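Local coordinates for dephospho-CoA kinase (Mycobacterium paratuberculosis, PDB 6N39), which probably phosphorylates the 3'-hydroxyl of dephospho-CoA with ATP, the last step of coenzyme A biosynthesis, at residues S26-Q31 / E189-A194; V35-D40 / V116-P121; M128-P133 / I235-K240; L134-Y139 / A177-D182. All blocks are in the same frame, centred on the assembly; numbering follows the deposited sequence.

Contact 1 (S26-Q31 / E189-A194)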
loop_
_atom_site.group_PDB
_atom_site.type_symbol
_atom_site.label_atom_id
_atom_site.label_comp_id
_atom_site.label_asym_id
_atom_site.label_seq_id
_atom_site.Cartn_x
_atom_site.Cartn_y
_atom_site.Cartn_z
ATOM N N SER A 26 16.065 11.086 1.631
ATOM C CA SER A 26 16.145 10.978 0.182
ATOM C C SER A 26 17.594 10.799 -0.276
ATOM O O SER A 26 17.899 9.928 -1.096
ATOM C CB SER A 26 15.516 12.237 -0.429
ATOM O OG SER A 26 15.628 12.243 -1.827
ATOM N N SER A 27 18.504 11.620 0.250
ATOM C CA SER A 27 19.908 11.483 -0.118
ATOM C C SER A 27 20.469 10.132 0.320
ATOM O O SER A 27 21.262 9.525 -0.405
ATOM C CB SER A 27 20.717 12.633 0.481
ATOM O OG SER A 27 22.107 12.434 0.280
ATOM N N ALA A 28 20.077 9.653 1.505
ATOM C CA ALA A 28 20.537 8.342 1.973
ATOM C C ALA A 28 20.106 7.221 1.019
ATOM O O ALA A 28 20.906 6.328 0.666
ATOM C CB ALA A 28 20.005 8.094 3.387
ATOM N N PHE A 29 18.849 7.268 0.563
ATOM C CA PHE A 29 18.413 6.270 -0.415
ATOM C C PHE A 29 19.165 6.436 -1.735
ATOM O O PHE A 29 19.541 5.442 -2.369
ATOM C CB PHE A 29 16.901 6.342 -0.633
ATOM C CG PHE A 29 16.096 5.727 0.480
ATOM C CD1 PHE A 29 16.460 4.501 1.028
ATOM C CD2 PHE A 29 14.974 6.378 0.984
ATOM C CE1 PHE A 29 15.714 3.929 2.058
ATOM C CE2 PHE A 29 14.224 5.813 2.007
ATOM C CZ PHE A 29 14.599 4.596 2.550
ATOM N N ALA A 30 19.427 7.683 -2.150
ATOM C CA ALA A 30 20.210 7.894 -3.370
ATOM C C ALA A 30 21.606 7.292 -3.239
ATOM O O ALA A 30 22.188 6.812 -4.220
ATOM C CB ALA A 30 20.311 9.389 -3.695
ATOM N N GLN A 31 22.170 7.342 -2.037
ATOM C CA GLN A 31 23.460 6.714 -1.798
ATOM C C GLN A 31 23.363 5.197 -1.873
ATOM O O GLN A 31 24.393 4.527 -2.020
ATOM C CB GLN A 31 24.009 7.149 -0.442
ATOM C CG GLN A 31 24.396 8.625 -0.407
ATOM C CD GLN A 31 24.704 9.109 0.994
ATOM O OE1 GLN A 31 24.156 10.119 1.450
ATOM N NE2 GLN A 31 25.577 8.390 1.691
ATOM N N GLU A 189 23.516 7.729 11.657
ATOM C CA GLU A 189 22.492 6.762 12.047
ATOM C C GLU A 189 21.371 6.698 11.022
ATOM O O GLU A 189 20.843 5.616 10.745
ATOM C CB GLU A 189 21.923 7.108 13.422
ATOM C CG GLU A 189 22.818 6.659 14.557
ATOM C CD GLU A 189 22.427 7.270 15.890
ATOM O OE1 GLU A 189 21.887 8.395 15.900
ATOM O OE2 GLU A 189 22.661 6.620 16.928
ATOM N N LEU A 190 20.996 7.846 10.450
ATOM C CA LEU A 190 19.988 7.853 9.398
ATOM C C LEU A 190 20.481 7.102 8.166
ATOM O O LEU A 190 19.738 6.312 7.575
ATOM C CB LEU A 190 19.608 9.294 9.037
ATOM C CG LEU A 190 18.561 9.497 7.931
ATOM C CD1 LEU A 190 17.213 8.876 8.287
ATOM C CD2 LEU A 190 18.391 10.981 7.610
ATOM N N VAL A 191 21.730 7.349 7.749
ATOM C CA VAL A 191 22.258 6.632 6.585
ATOM C C VAL A 191 22.223 5.124 6.830
ATOM O O VAL A 191 21.838 4.337 5.948
ATOM C CB VAL A 191 23.682 7.126 6.251
ATOM C CG1 VAL A 191 24.411 6.151 5.304
ATOM C CG2 VAL A 191 23.647 8.565 5.660
ATOM N N GLN A 192 22.628 4.703 8.031
ATOM C CA GLN A 192 22.619 3.283 8.373
ATOM C C GLN A 192 21.202 2.712 8.343
ATOM O O GLN A 192 20.963 1.623 7.803
ATOM C CB GLN A 192 23.243 3.091 9.753
ATOM C CG GLN A 192 23.340 1.628 10.204
ATOM C CD GLN A 192 23.941 1.520 11.585
ATOM O OE1 GLN A 192 23.734 2.399 12.424
ATOM N NE2 GLN A 192 24.687 0.446 11.835
ATOM N N ARG A 193 20.246 3.433 8.937
ATOM C CA ARG A 193 18.866 2.957 8.968
ATOM C C ARG A 193 18.293 2.842 7.558
ATOM O O ARG A 193 17.625 1.848 7.221
ATOM C CB ARG A 193 18.025 3.908 9.825
ATOM C CG ARG A 193 16.593 3.467 10.030
ATOM C CD ARG A 193 16.512 2.278 10.984
ATOM N NE ARG A 193 15.152 1.743 11.035
ATOM C CZ ARG A 193 14.782 0.588 10.488
ATOM N NH1 ARG A 193 15.674 -0.165 9.858
ATOM N NH2 ARG A 193 13.523 0.178 10.578
ATOM N N ALA A 194 18.556 3.846 6.714
ATOM C CA ALA A 194 18.070 3.803 5.338
ATOM C C ALA A 194 18.668 2.621 4.580
ATOM O O ALA A 194 17.965 1.941 3.821
ATOM C CB ALA A 194 18.387 5.120 4.624
HETATM O O HOH W 1 22.273 4.748 2.903
#

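Contact 2 (V35-D40 / V116-P121)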
loop_
_atom_site.group_PDB
_atom_site.type_symbol
_atom_site.label_atom_id
_atom_site.label_comp_id
_atom_site.label_asym_id
_atom_site.label_seq_id
_atom_site.Cartn_x
_atom_site.Cartn_y
_atom_site.Cartn_z
ATOM N N VAL A 35 16.716 6.147 -7.526
ATOM C CA VAL A 35 16.459 7.311 -8.375
ATOM C C VAL A 35 15.488 8.229 -7.643
ATOM O O VAL A 35 14.369 7.815 -7.310
ATOM C CB VAL A 35 15.882 6.898 -9.737
ATOM C CG1 VAL A 35 15.467 8.129 -10.540
ATOM C CG2 VAL A 35 16.898 6.056 -10.501
ATOM N N ILE A 36 15.896 9.481 -7.423
ATOM C CA ILE A 36 15.106 10.453 -6.665
ATOM C C ILE A 36 14.322 11.344 -7.627
ATOM O O ILE A 36 14.915 12.095 -8.407
ATOM C CB ILE A 36 15.999 11.323 -5.763
ATOM C CG1 ILE A 36 16.892 10.461 -4.846
ATOM C CG2 ILE A 36 15.126 12.320 -4.982
ATOM C CD1 ILE A 36 16.168 9.316 -4.138
ATOM N N VAL A 37 12.991 11.320 -7.538
ATOM C CA VAL A 37 12.145 12.266 -8.256
ATOM C C VAL A 37 11.586 13.252 -7.237
ATOM O O VAL A 37 10.731 12.901 -6.414
ATOM C CB VAL A 37 11.023 11.562 -9.035
ATOM C CG1 VAL A 37 10.104 12.590 -9.686
ATOM C CG2 VAL A 37 11.629 10.656 -10.088
ATOM N N ASP A 38 12.054 14.495 -7.301
ATOM C CA ASP A 38 11.675 15.543 -6.353
ATOM C C ASP A 38 10.920 16.619 -7.128
ATOM O O ASP A 38 11.528 17.429 -7.838
ATOM C CB ASP A 38 12.920 16.090 -5.653
ATOM C CG ASP A 38 12.592 17.058 -4.521
ATOM O OD1 ASP A 38 11.644 17.853 -4.652
ATOM O OD2 ASP A 38 13.309 17.026 -3.500
ATOM N N GLY A 39 9.593 16.632 -6.984
ATOM C CA GLY A 39 8.773 17.531 -7.781
ATOM C C GLY A 39 9.097 18.998 -7.558
ATOM O O GLY A 39 9.065 19.800 -8.496
ATOM N N ASP A 40 9.410 19.374 -6.316
ATOM C CA ASP A 40 9.723 20.777 -6.045
ATOM C C ASP A 40 11.042 21.176 -6.690
ATOM O O ASP A 40 11.163 22.275 -7.245
ATOM C CB ASP A 40 9.764 21.029 -4.538
ATOM C CG ASP A 40 8.391 20.946 -3.893
ATOM O OD1 ASP A 40 7.380 20.859 -4.626
ATOM O OD2 ASP A 40 8.324 20.968 -2.647
ATOM N N VAL A 116 12.423 3.939 -7.985
ATOM C CA VAL A 116 12.151 5.374 -8.048
ATOM C C VAL A 116 11.587 5.805 -6.703
ATOM O O VAL A 116 10.556 5.288 -6.264
ATOM C CB VAL A 116 11.170 5.716 -9.186
ATOM C CG1 VAL A 116 10.853 7.219 -9.202
ATOM C CG2 VAL A 116 11.744 5.293 -10.525
ATOM N N VAL A 117 12.246 6.755 -6.050
ATOM C CA VAL A 117 11.752 7.321 -4.801
ATOM C C VAL A 117 11.206 8.715 -5.089
ATOM O O VAL A 117 11.952 9.602 -5.527
ATOM C CB VAL A 117 12.856 7.367 -3.733
ATOM C CG1 VAL A 117 12.342 8.070 -2.462
ATOM C CG2 VAL A 117 13.327 5.962 -3.421
ATOM N N GLU A 118 9.913 8.926 -4.835
ATOM C CA GLU A 118 9.262 10.198 -5.135
ATOM C C GLU A 118 9.003 10.978 -3.850
ATOM O O GLU A 118 8.212 10.548 -3.001
ATOM C CB GLU A 118 7.953 9.969 -5.889
ATOM C CG GLU A 118 8.094 9.047 -7.075
ATOM C CD GLU A 118 7.060 9.325 -8.152
ATOM O OE1 GLU A 118 6.766 10.518 -8.399
ATOM O OE2 GLU A 118 6.549 8.350 -8.747
ATOM N N ASP A 119 9.644 12.138 -3.735
ATOM C CA ASP A 119 9.476 13.039 -2.600
ATOM C C ASP A 119 8.233 13.887 -2.837
ATOM O O ASP A 119 8.217 14.758 -3.712
ATOM C CB ASP A 119 10.724 13.903 -2.438
ATOM C CG ASP A 119 10.688 14.793 -1.196
ATOM O OD1 ASP A 119 9.596 15.237 -0.776
ATOM O OD2 ASP A 119 11.781 15.060 -0.647
ATOM N N ILE A 120 7.188 13.635 -2.060
ATOM C CA ILE A 120 5.919 14.331 -2.217
ATOM C C ILE A 120 5.535 14.926 -0.868
ATOM O O ILE A 120 5.043 14.207 0.013
ATOM C CB ILE A 120 4.858 13.375 -2.770
ATOM C CG1 ILE A 120 5.342 12.863 -4.124
ATOM C CG2 ILE A 120 3.508 14.080 -2.890
ATOM C CD1 ILE A 120 4.725 11.616 -4.540
ATOM N N PRO A 121 5.769 16.218 -0.650
ATOM C CA PRO A 121 5.602 16.772 0.704
ATOM C C PRO A 121 4.164 16.774 1.211
ATOM O O PRO A 121 3.973 16.724 2.433
ATOM C CB PRO A 121 6.160 18.199 0.577
ATOM C CG PRO A 121 6.159 18.495 -0.900
ATOM C CD PRO A 121 6.389 17.177 -1.579
HETATM O O HOH W 2 7.742 14.489 -6.506
HETATM O O HOH W 3 13.987 14.790 -1.865
#

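Contact 3 (M128-P133 / I235-K240)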
loop_
_atom_site.group_PDB
_atom_site.type_symbol
_atom_site.label_atom_id
_atom_site.label_comp_id
_atom_site.label_asym_id
_atom_site.label_seq_id
_atom_site.Cartn_x
_atom_site.Cartn_y
_atom_site.Cartn_z
ATOM N N MET A 128 -2.644 10.700 -0.984
ATOM C CA MET A 128 -1.989 10.095 -2.134
ATOM C C MET A 128 -1.261 8.792 -1.820
ATOM O O MET A 128 -0.734 8.168 -2.746
ATOM C CB MET A 128 -1.000 11.086 -2.756
ATOM C CG MET A 128 -1.661 12.299 -3.424
ATOM S SD MET A 128 -0.414 13.524 -3.901
ATOM C CE MET A 128 0.592 12.607 -5.069
ATOM N N ALA A 129 -1.197 8.368 -0.559
ATOM C CA ALA A 129 -0.486 7.127 -0.249
ATOM C C ALA A 129 -0.958 5.927 -1.069
ATOM O O ALA A 129 -0.092 5.141 -1.502
ATOM C CB ALA A 129 -0.596 6.795 1.246
ATOM N N PRO A 130 -2.263 5.726 -1.325
ATOM C CA PRO A 130 -2.693 4.515 -2.050
ATOM C C PRO A 130 -2.194 4.451 -3.488
ATOM O O PRO A 130 -2.275 3.380 -4.103
ATOM C CB PRO A 130 -4.232 4.599 -1.997
ATOM C CG PRO A 130 -4.506 5.421 -0.768
ATOM C CD PRO A 130 -3.437 6.485 -0.841
ATOM N N LEU A 131 -1.690 5.557 -4.039
ATOM C CA LEU A 131 -1.048 5.516 -5.343
ATOM C C LEU A 131 0.237 4.697 -5.336
ATOM O O LEU A 131 0.712 4.323 -6.408
ATOM C CB LEU A 131 -0.728 6.936 -5.830
ATOM C CG LEU A 131 -1.851 7.960 -5.916
ATOM C CD1 LEU A 131 -1.305 9.358 -6.279
ATOM C CD2 LEU A 131 -2.891 7.526 -6.913
ATOM N N PHE A 132 0.814 4.400 -4.163
ATOM C CA PHE A 132 2.143 3.785 -4.199
ATOM C C PHE A 132 2.133 2.357 -3.666
ATOM O O PHE A 132 1.362 2.024 -2.765
ATOM C CB PHE A 132 3.156 4.599 -3.384
ATOM C CG PHE A 132 3.390 5.980 -3.928
ATOM C CD1 PHE A 132 4.383 6.210 -4.868
ATOM C CD2 PHE A 132 2.604 7.028 -3.524
ATOM C CE1 PHE A 132 4.584 7.467 -5.384
ATOM C CE2 PHE A 132 2.798 8.299 -4.037
ATOM C CZ PHE A 132 3.794 8.512 -4.966
ATOM N N PRO A 133 2.999 1.492 -4.207
ATOM C CA PRO A 133 3.174 0.147 -3.627
ATOM C C PRO A 133 3.840 0.155 -2.254
ATOM O O PRO A 133 3.789 -0.863 -1.549
ATOM C CB PRO A 133 4.055 -0.585 -4.658
ATOM C CG PRO A 133 4.591 0.462 -5.575
ATOM C CD PRO A 133 3.712 1.687 -5.482
ATOM N N ILE A 235 -3.575 -1.644 2.496
ATOM C CA ILE A 235 -3.610 -2.566 1.361
ATOM C C ILE A 235 -4.928 -2.428 0.586
ATOM O O ILE A 235 -4.939 -2.375 -0.649
ATOM C CB ILE A 235 -3.383 -4.009 1.850
ATOM C CG1 ILE A 235 -1.973 -4.160 2.433
ATOM C CG2 ILE A 235 -3.639 -5.000 0.712
ATOM C CD1 ILE A 235 -1.786 -5.416 3.351
ATOM N N VAL A 236 -6.050 -2.398 1.304
ATOM C CA VAL A 236 -7.367 -2.251 0.689
ATOM C C VAL A 236 -7.413 -0.997 -0.173
ATOM O O VAL A 236 -7.874 -1.035 -1.319
ATOM C CB VAL A 236 -8.470 -2.223 1.768
ATOM C CG1 VAL A 236 -9.796 -1.694 1.171
ATOM C CG2 VAL A 236 -8.669 -3.618 2.392
ATOM N N ASN A 237 -6.935 0.136 0.366
ATOM C CA ASN A 237 -6.949 1.376 -0.407
ATOM C C ASN A 237 -6.088 1.248 -1.655
ATOM O O ASN A 237 -6.491 1.665 -2.754
ATOM C CB ASN A 237 -6.462 2.549 0.452
ATOM C CG ASN A 237 -7.456 2.941 1.531
ATOM O OD1 ASN A 237 -8.616 2.527 1.505
ATOM N ND2 ASN A 237 -7.005 3.756 2.488
ATOM N N ARG A 238 -4.877 0.690 -1.493
ATOM C CA ARG A 238 -3.955 0.524 -2.616
ATOM C C ARG A 238 -4.573 -0.330 -3.722
ATOM O O ARG A 238 -4.435 -0.026 -4.918
ATOM C CB ARG A 238 -2.649 -0.106 -2.109
ATOM C CG ARG A 238 -1.636 -0.455 -3.193
ATOM C CD ARG A 238 -0.362 -1.147 -2.596
ATOM N NE ARG A 238 0.242 -0.327 -1.539
ATOM C CZ ARG A 238 0.599 -0.774 -0.334
ATOM N NH1 ARG A 238 0.488 -2.075 -0.022
ATOM N NH2 ARG A 238 1.097 0.083 0.555
ATOM N N LEU A 239 -5.277 -1.387 -3.340
ATOM C CA LEU A 239 -5.860 -2.283 -4.328
ATOM C C LEU A 239 -7.101 -1.667 -4.977
ATOM O O LEU A 239 -7.333 -1.866 -6.174
ATOM C CB LEU A 239 -6.196 -3.634 -3.686
ATOM C CG LEU A 239 -5.033 -4.503 -3.163
ATOM C CD1 LEU A 239 -5.551 -5.727 -2.352
ATOM C CD2 LEU A 239 -4.167 -4.979 -4.305
ATOM N N LYS A 240 -7.899 -0.901 -4.224
ATOM C CA LYS A 240 -9.012 -0.174 -4.844
ATOM C C LYS A 240 -8.499 0.767 -5.930
ATOM O O LYS A 240 -9.008 0.781 -7.068
ATOM C CB LYS A 240 -9.794 0.605 -3.775
ATOM C CG LYS A 240 -10.703 -0.289 -2.908
ATOM C CD LYS A 240 -11.379 0.506 -1.783
ATOM C CE LYS A 240 -12.382 1.560 -2.292
ATOM N NZ LYS A 240 -13.618 0.989 -2.869
HETATM O O HOH W 4 -0.059 2.992 0.124
HETATM O O HOH W 5 -2.406 1.508 -6.156
#

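Contact 4 (L134-Y139 / A177-D182)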
loop_
_atom_site.group_PDB
_atom_site.type_symbol
_atom_site.label_atom_id
_atom_site.label_comp_id
_atom_site.label_asym_id
_atom_site.label_seq_id
_atom_site.Cartn_x
_atom_site.Cartn_y
_atom_site.Cartn_z
ATOM N N LEU A 134 4.450 1.268 -1.852
ATOM C CA LEU A 134 5.177 1.359 -0.595
ATOM C C LEU A 134 5.389 2.834 -0.276
ATOM O O LEU A 134 5.765 3.605 -1.155
ATOM C CB LEU A 134 6.524 0.649 -0.702
ATOM C CG LEU A 134 7.350 0.458 0.560
ATOM C CD1 LEU A 134 6.755 -0.658 1.402
ATOM C CD2 LEU A 134 8.783 0.131 0.161
ATOM N N VAL A 135 5.164 3.214 0.977
ATOM C CA VAL A 135 5.322 4.592 1.421
ATOM C C VAL A 135 6.257 4.611 2.629
ATOM O O VAL A 135 6.051 3.862 3.596
ATOM C CB VAL A 135 3.960 5.239 1.759
ATOM C CG1 VAL A 135 4.143 6.648 2.319
ATOM C CG2 VAL A 135 3.051 5.308 0.504
ATOM N N VAL A 136 7.284 5.461 2.561
ATOM C CA VAL A 136 8.232 5.685 3.653
ATOM C C VAL A 136 8.000 7.081 4.213
ATOM O O VAL A 136 7.970 8.065 3.462
ATOM C CB VAL A 136 9.690 5.544 3.180
ATOM C CG1 VAL A 136 10.655 5.713 4.363
ATOM C CG2 VAL A 136 9.890 4.215 2.540
ATOM N N ILE A 137 7.833 7.180 5.521
ATOM C CA ILE A 137 7.662 8.484 6.148
ATOM C C ILE A 137 8.690 8.612 7.256
ATOM O O ILE A 137 8.825 7.708 8.087
ATOM C CB ILE A 137 6.233 8.681 6.677
ATOM C CG1 ILE A 137 5.237 8.390 5.546
ATOM C CG2 ILE A 137 6.067 10.093 7.205
ATOM C CD1 ILE A 137 3.817 8.777 5.830
ATOM N N VAL A 138 9.441 9.718 7.245
ATOM C CA VAL A 138 10.446 9.987 8.262
ATOM C C VAL A 138 9.825 10.900 9.306
ATOM O O VAL A 138 8.995 11.760 8.980
ATOM C CB VAL A 138 11.727 10.593 7.645
ATOM C CG1 VAL A 138 11.449 11.919 6.952
ATOM C CG2 VAL A 138 12.779 10.771 8.698
ATOM N N TYR A 139 10.174 10.681 10.571
ATOM C CA TYR A 139 9.686 11.537 11.645
ATOM C C TYR A 139 10.809 11.755 12.648
ATOM O O TYR A 139 11.870 11.130 12.570
ATOM C CB TYR A 139 8.444 10.943 12.335
ATOM C CG TYR A 139 8.736 9.683 13.122
ATOM C CD1 TYR A 139 8.835 8.461 12.477
ATOM C CD2 TYR A 139 8.920 9.721 14.510
ATOM C CE1 TYR A 139 9.109 7.301 13.177
ATOM C CE2 TYR A 139 9.195 8.563 15.225
ATOM C CZ TYR A 139 9.283 7.352 14.547
ATOM O OH TYR A 139 9.550 6.181 15.227
ATOM N N ALA A 177 1.909 5.080 6.618
ATOM C CA ALA A 177 3.310 4.726 6.396
ATOM C C ALA A 177 3.492 3.208 6.387
ATOM O O ALA A 177 3.203 2.534 7.383
ATOM C CB ALA A 177 4.204 5.335 7.475
ATOM N N ASP A 178 4.008 2.672 5.277
ATOM C CA ASP A 178 4.467 1.284 5.310
ATOM C C ASP A 178 5.750 1.165 6.104
ATOM O O ASP A 178 5.967 0.165 6.803
ATOM C CB ASP A 178 4.681 0.757 3.899
ATOM C CG ASP A 178 3.405 0.765 3.096
ATOM O OD1 ASP A 178 2.551 -0.106 3.348
ATOM O OD2 ASP A 178 3.226 1.683 2.270
ATOM N N ILE A 179 6.613 2.173 6.001
ATOM C CA ILE A 179 7.866 2.210 6.745
ATOM C C ILE A 179 7.912 3.534 7.498
ATOM O O ILE A 179 7.794 4.605 6.892
ATOM C CB ILE A 179 9.086 2.046 5.828
ATOM C CG1 ILE A 179 9.042 0.667 5.137
ATOM C CG2 ILE A 179 10.359 2.206 6.624
ATOM C CD1 ILE A 179 9.986 0.529 3.965
ATOM N N TRP A 180 8.045 3.446 8.811
ATOM C CA TRP A 180 7.935 4.558 9.751
ATOM C C TRP A 180 9.329 4.724 10.341
ATOM O O TRP A 180 9.750 3.921 11.175
ATOM C CB TRP A 180 6.892 4.211 10.809
ATOM C CG TRP A 180 6.571 5.241 11.833
ATOM C CD1 TRP A 180 6.639 5.091 13.187
ATOM C CD2 TRP A 180 6.078 6.563 11.599
ATOM N NE1 TRP A 180 6.237 6.248 13.813
ATOM C CE2 TRP A 180 5.888 7.167 12.858
ATOM C CE3 TRP A 180 5.790 7.300 10.448
ATOM C CZ2 TRP A 180 5.430 8.469 12.996
ATOM C CZ3 TRP A 180 5.331 8.588 10.587
ATOM C CH2 TRP A 180 5.155 9.161 11.852
ATOM N N LEU A 181 10.047 5.762 9.916
ATOM C CA LEU A 181 11.494 5.813 10.077
ATOM C C LEU A 181 11.882 6.984 10.977
ATOM O O LEU A 181 11.632 8.146 10.640
ATOM C CB LEU A 181 12.136 5.902 8.693
ATOM C CG LEU A 181 13.535 5.377 8.495
ATOM C CD1 LEU A 181 13.793 5.147 7.021
ATOM C CD2 LEU A 181 14.486 6.408 9.061
ATOM N N ASP A 182 12.508 6.672 12.114
ATOM C CA ASP A 182 12.799 7.652 13.152
ATOM C C ASP A 182 14.137 8.322 12.859
ATOM O O ASP A 182 15.173 7.652 12.796
ATOM C CB ASP A 182 12.807 6.976 14.526
ATOM C CG ASP A 182 12.973 7.969 15.686
ATOM O OD1 ASP A 182 13.248 9.166 15.459
ATOM O OD2 ASP A 182 12.827 7.541 16.847
HETATM O O HOH W 6 9.814 3.625 14.067
#

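Contact 1 (S26-Q31 / E189-A194)
In the P-loop kinase fold, helix 22-31 begins within the predicted ATP-binding segment, and here its Ala28 meets Val191 and Ala194 of helix 187-210. The two helix segments cross at -55° with their axes 8.9 Å apart, and small side chains at the crossing suit this spacing. The methyl of Ala28 sits against that of Ala194, with CB to CB 3.6 Å. It also rests on the backbone of Val191, its CB 4.2 Å from Val191 CA; a single methyl on each side lets the helix surfaces come this close. Val191 adds CG2 at the more open flank, while the amide end of Gln31 comes only loosely up to CG1 of the same valine.

Phe29 brings the large apolar surface that the alanines lack. Its CG stands anti to its own carbonyl carbon (chi1 -76°), and the CE1 corner of the ring lies 3.9 Å from Ala194 CB. Further along helix 187-210 the ring also packs on Trp198 and Ile202, so an aromatic side chain fits this place. On the other side of helix 22-31, Ser26 and Ala30 turn to Ile36 of strand 35-38. No direct hydrogen bond joins the two segments. A water instead donates to both backbones, reaching Ala28 O at 3.1 Å and Val191 O at the same distance.

Contact 2 (V35-D40 / V116-P121)
Val35 starts a parallel pairing with Val116 and Val117 at one edge of the five-stranded sheet of the P-loop kinase fold, where strand 35-38 is outermost. Its carbonyl takes the amide of Val117, with Val117 N to Val35 O 2.7 Å, and its side chain lies on the same face as Val116.

Ile36 turns to the other face beside Val117, the two side chains pointing the same way. A bend at chi2 (-46°) brings its CD1 to 3.9 Å from Val117 CB. Beta-branched valine and isoleucine favour the extended backbone and give the sheet apolar faces.

Val37 bonds in both directions: its N donates to Val117 O at 2.8 Å, and its O accepts from Asp119 N at 3.0 Å. Its CG2 touches Val116 CG1 at 3.6 Å, whereas CG1 lies near the carboxylate of Glu118, which forms salt bridges with Arg11 and Arg103.

Asp38 is the N-cap of helix 39-45; OD1 accepts from Val41 N and, weakly, from Asp40 N. Its OD2 stands 3.8 Å from Asp119 OD2, and one water donates to both oxygens. Asp119 OD1 forms a salt bridge with Lys22 of the predicted ATP site, consistent with a place beside the nucleotide pocket. Gly39 N donates to a second water, which in turn donates to Asp119 O. At the helix start, Asp40 and Pro121 meet tip to tip, OD2 to CG 3.7 Å.

Contact 3 (M128-P133 / I235-K240)
The ring of Pro130 lies alongside Asn237, with Pro130 CG 3.7 Å from Asn237 CB. Proline suits this place: its compact ring offers CB and CG to the surface of helix 228-243. The polar end of Asn237 is engaged within its own helix, where OD1 bonds to Gln233.

The next residue, Arg238, carries the rest of the contact. Its CG leaves anti to the backbone N, and the chain then bends at chi3 (-55°), setting NE beside the loop backbone. NE donates to Phe132 O at 2.9 Å with an N-H...O angle of 149°. The donor lies in the carbonyl plane, on a lone pair, although the oxygen stands 22° out of the guanidinium plane. Pro133 O sits over the centre of the same guanidinium, 3.4 Å from Arg238 CZ, where the negative end of its carbonyl dipole should favour the positive group. The remaining nitrogens are held from elsewhere: NH2 forms a salt bridge with Asp178 and NH1 bonds to Tyr294 OH. NH2 also donates to a water 3.2 Å away, which sits 2.7 Å from Ala129 O. A second water donates to both Pro130 O and Arg238 O, at 2.8 Å each.

Phe132 turns its ring the other way, onto Ile120 and Arg11 of the kinase part. An arginine that bonds one loop carbonyl, a carboxylate, a hydroxyl and a water fits a buried seam, here the junction of the CoaE kinase with its C-terminal UPF0157 (GrpB) region, which is involved in proper folding of the full-length enzyme.

Contact 4 (L134-Y139 / A177-D182)
Parallel strands 135-139 and 179-182 run 4.8 Å apart, with Val135 O accepting from Ile179 N, Ile137 N donating to Ile179 O, Ile137 O accepting from Leu181 N, and Tyr139 N donating to Leu181 O. Just before the second strand, Asp178 OD2 takes Val135 N at 2.8 Å on the anti side of its carboxylate; its short side chain suits this reach across to the adjoining backbone. On one face, Ile179 CD1 packs 4.0 Å from both Val136 CG2 and Leu134 CD2.

The pair closes one edge of the parallel sheet of the P-loop kinase fold, in strand order 2-3-1-4-5. On the other face, the broad flat rings of Tyr139 and Trp180 can lie face on face over neighbouring strands. Tyr139 CG occupies the crowded position between backbone N and carbonyl carbon (chi1 68°), and the ring forms an offset stack on the five-membered ring of Trp180, centroids 3.9 Å apart and planes 13° from parallel. Asp182 CA covers the opposite face of the tyrosine. Trp180 also makes a cation-pi contact with Arg174. Ile137 CG2 meets the indole edge, 3.8 Å from CZ3, while a water links Tyr139 OH to Trp180 O.

Contacts 1, 3 and 4 are buried, contact 2 only partly. Contacts 2 and 4 pair the strands at the two edges of one parallel sheet, each by backbone hydrogen bonds; contact 2 carries carboxylates near the predicted ATP site, whereas contact 4 is built on aliphatic and aromatic packing. Contact 1 lies over this sheet and touches contact 2 through Ile36 and contact 4 through Leu181. It is helix packing with a bridging water in place of direct bonds. Contact 3, nearest the centre of the chain, is the one that joins kinase and UPF0157 parts, through a guanidinium bonded to a loop carbonyl and to Asp178 of contact 4; it reaches contact 2 where Phe132 meets Ile120.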